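Predicted DNA-binding transcriptional regulator (Aliivibrio fischeri ES114, PDB 7DWN) binds DNA as a tetrameric LysR-family regulator and activates transcription of its target genes. Local coordinates at the interface of chains A and B. Numbering follows the deposited sequence. Chains: chain A/B, Predicted DNA-binding transcriptional regulator.

The interface of chains A and B. Residues chain A 1-6; chain B 1-6.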
# COMPACT_ATOMS: atom_id res chain seq x y z
N MET A 1 -30.70 -3.75 1.47
CA MET A 1 -31.00 -2.66 2.39
C MET A 1 -30.16 -2.76 3.66
O MET A 1 -28.99 -2.38 3.68
CB MET A 1 -32.49 -2.64 2.74
CG MET A 1 -32.94 -1.42 3.54
SD MET A 1 -34.60 -1.63 4.22
CE MET A 1 -34.45 -0.75 5.77
N ASN A 2 -30.75 -3.30 4.73
CA ASN A 2 -30.14 -3.31 6.05
C ASN A 2 -29.54 -4.69 6.32
O ASN A 2 -30.26 -5.66 6.55
CB ASN A 2 -31.16 -2.95 7.12
CG ASN A 2 -30.53 -2.78 8.49
OD1 ASN A 2 -29.39 -2.33 8.61
ND2 ASN A 2 -31.28 -3.13 9.54
N VAL A 3 -28.21 -4.76 6.30
CA VAL A 3 -27.48 -5.96 6.68
C VAL A 3 -27.07 -5.83 8.14
O VAL A 3 -26.56 -4.79 8.56
CB VAL A 3 -26.26 -6.18 5.78
CG1 VAL A 3 -25.54 -7.47 6.16
CG2 VAL A 3 -26.66 -6.21 4.32
N GLU A 4 -27.31 -6.89 8.91
CA GLU A 4 -26.89 -6.95 10.30
C GLU A 4 -25.61 -7.77 10.40
O GLU A 4 -25.55 -8.88 9.88
CB GLU A 4 -27.99 -7.54 11.18
CG GLU A 4 -29.39 -6.98 10.89
CD GLU A 4 -30.37 -7.19 12.03
OE1 GLU A 4 -29.91 -7.45 13.17
OE2 GLU A 4 -31.59 -7.10 11.79
N SER A 5 -24.59 -7.20 11.05
CA SER A 5 -23.27 -7.83 11.07
C SER A 5 -23.30 -9.22 11.71
O SER A 5 -22.52 -10.10 11.33
CB SER A 5 -22.27 -6.93 11.81
OG SER A 5 -22.67 -6.73 13.15
N LYS A 6 -24.19 -9.42 12.69
CA LYS A 6 -24.32 -10.74 13.28
C LYS A 6 -24.68 -11.78 12.23
O LYS A 6 -24.26 -12.94 12.33
CB LYS A 6 -25.36 -10.72 14.41
CG LYS A 6 -26.80 -10.61 13.96
CD LYS A 6 -27.75 -10.66 15.15
CE LYS A 6 -29.20 -10.71 14.70
NZ LYS A 6 -30.13 -10.68 15.86
N MET B 1 -22.20 -8.32 19.60
CA MET B 1 -22.22 -7.03 18.92
C MET B 1 -22.91 -7.14 17.56
O MET B 1 -22.57 -8.01 16.75
CB MET B 1 -20.80 -6.49 18.74
CG MET B 1 -20.75 -5.13 18.08
SD MET B 1 -19.07 -4.60 17.67
CE MET B 1 -19.37 -2.89 17.26
N ASN B 2 -23.87 -6.26 17.31
CA ASN B 2 -24.63 -6.27 16.07
C ASN B 2 -24.76 -4.84 15.56
O ASN B 2 -25.49 -4.03 16.14
CB ASN B 2 -26.01 -6.89 16.28
CG ASN B 2 -26.79 -7.02 14.98
OD1 ASN B 2 -26.22 -7.32 13.93
ND2 ASN B 2 -28.10 -6.80 15.05
N VAL B 3 -24.05 -4.53 14.48
CA VAL B 3 -24.15 -3.24 13.80
C VAL B 3 -25.07 -3.41 12.60
O VAL B 3 -24.83 -4.26 11.74
CB VAL B 3 -22.77 -2.72 13.37
CG1 VAL B 3 -22.91 -1.43 12.58
CG2 VAL B 3 -21.88 -2.50 14.58
N GLU B 4 -26.12 -2.60 12.55
CA GLU B 4 -27.04 -2.60 11.42
C GLU B 4 -26.59 -1.56 10.40
O GLU B 4 -26.32 -0.41 10.77
CB GLU B 4 -28.47 -2.33 11.88
CG GLU B 4 -28.91 -3.20 13.06
CD GLU B 4 -30.41 -3.24 13.23
OE1 GLU B 4 -31.13 -3.05 12.23
OE2 GLU B 4 -30.87 -3.46 14.37
N SER B 5 -26.51 -1.96 9.13
CA SER B 5 -25.98 -1.07 8.11
C SER B 5 -26.84 0.17 7.92
O SER B 5 -26.34 1.23 7.51
CB SER B 5 -25.83 -1.82 6.78
OG SER B 5 -27.02 -2.51 6.44
N LYS B 6 -28.14 0.07 8.21
CA LYS B 6 -28.99 1.26 8.13
C LYS B 6 -28.58 2.29 9.17
O LYS B 6 -28.77 3.50 8.95
CB LYS B 6 -30.46 0.88 8.29
CG LYS B 6 -30.90 0.52 9.69
CD LYS B 6 -32.40 0.21 9.72
CE LYS B 6 -32.88 -0.07 11.14
NZ LYS B 6 -34.33 -0.41 11.15
O HOH W 1 -28.41 -0.64 5.30
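In both chains the side chain of A:Asn2 and B:Asn2 has CG anti to the backbone N (chi1 -173° in A:Asn2), whereas A:Glu4 and B:Glu4 turn CG anti to the carbonyl carbon and run on extended; A:Asn2 thereby crosses B:Glu4 obliquely, and A:Glu4 crosses B:Asn2. The contact is a short antiparallel beta bridge, centred on A:Glu4 and B:Glu4, between the N-terminal arms of two LysR-type subunits, just where each enters helix 5-17 of its helix-turn-helix DNA-binding domain. Asparagine suits its place because its amide both donates and accepts. A:Asn2 ND2 gives a hydrogen to the carboxylate oxygen B:Glu4 OE1 at 2.7 Å, striking the anti lone pair with amide and carboxylate nearly coplanar. Its carbonyl OD1 meanwhile takes the backbone N-H of B:Lys6 at 2.7 Å, close to straight (167° at H) but with the donor above the carbonyl plane. A:Asn2 caps this first-turn N-H of helix 5-17 from the partner chain, much as an N-cap side chain would; B:Asn2 OD1 accepts A:Lys6 N likewise, over a longer 3.2 Å. Serine, at A:Ser5 and B:Ser5, is small enough to sit against the opposing backbone, its OG in the crowded position between N and carbonyl carbon. There B:Ser5 OG accepts from A:Val3 N at 2.6 Å, and the hydroxyl also meets A:Asn2 OD1 and A:Val3 O, each on a lone pair, as alternative acceptors for its hydrogen. A water joins B:Ser5 OG to the carbonyl of the poorly ordered A:Met1. A:Val3 O also receives B:Ser5 N at 2.9 Å, in the carbonyl plane; the twin bond, A:Ser5 N to B:Val3 O at 3.0 Å, meets its carbonyl from above the plane. A:Glu4 and B:Glu4 run side by side, carboxylates stacked with A:Glu4 OE2 4.1 Å from B:Glu4 OE1; if both are charged they would repel, which the flanking amide N-H groups may ease. The extended methylene chain of B:Lys6 crosses the A:Asn2 amide obliquely, B:Lys6 CG lying 3.5 Å from A:Asn2 CG.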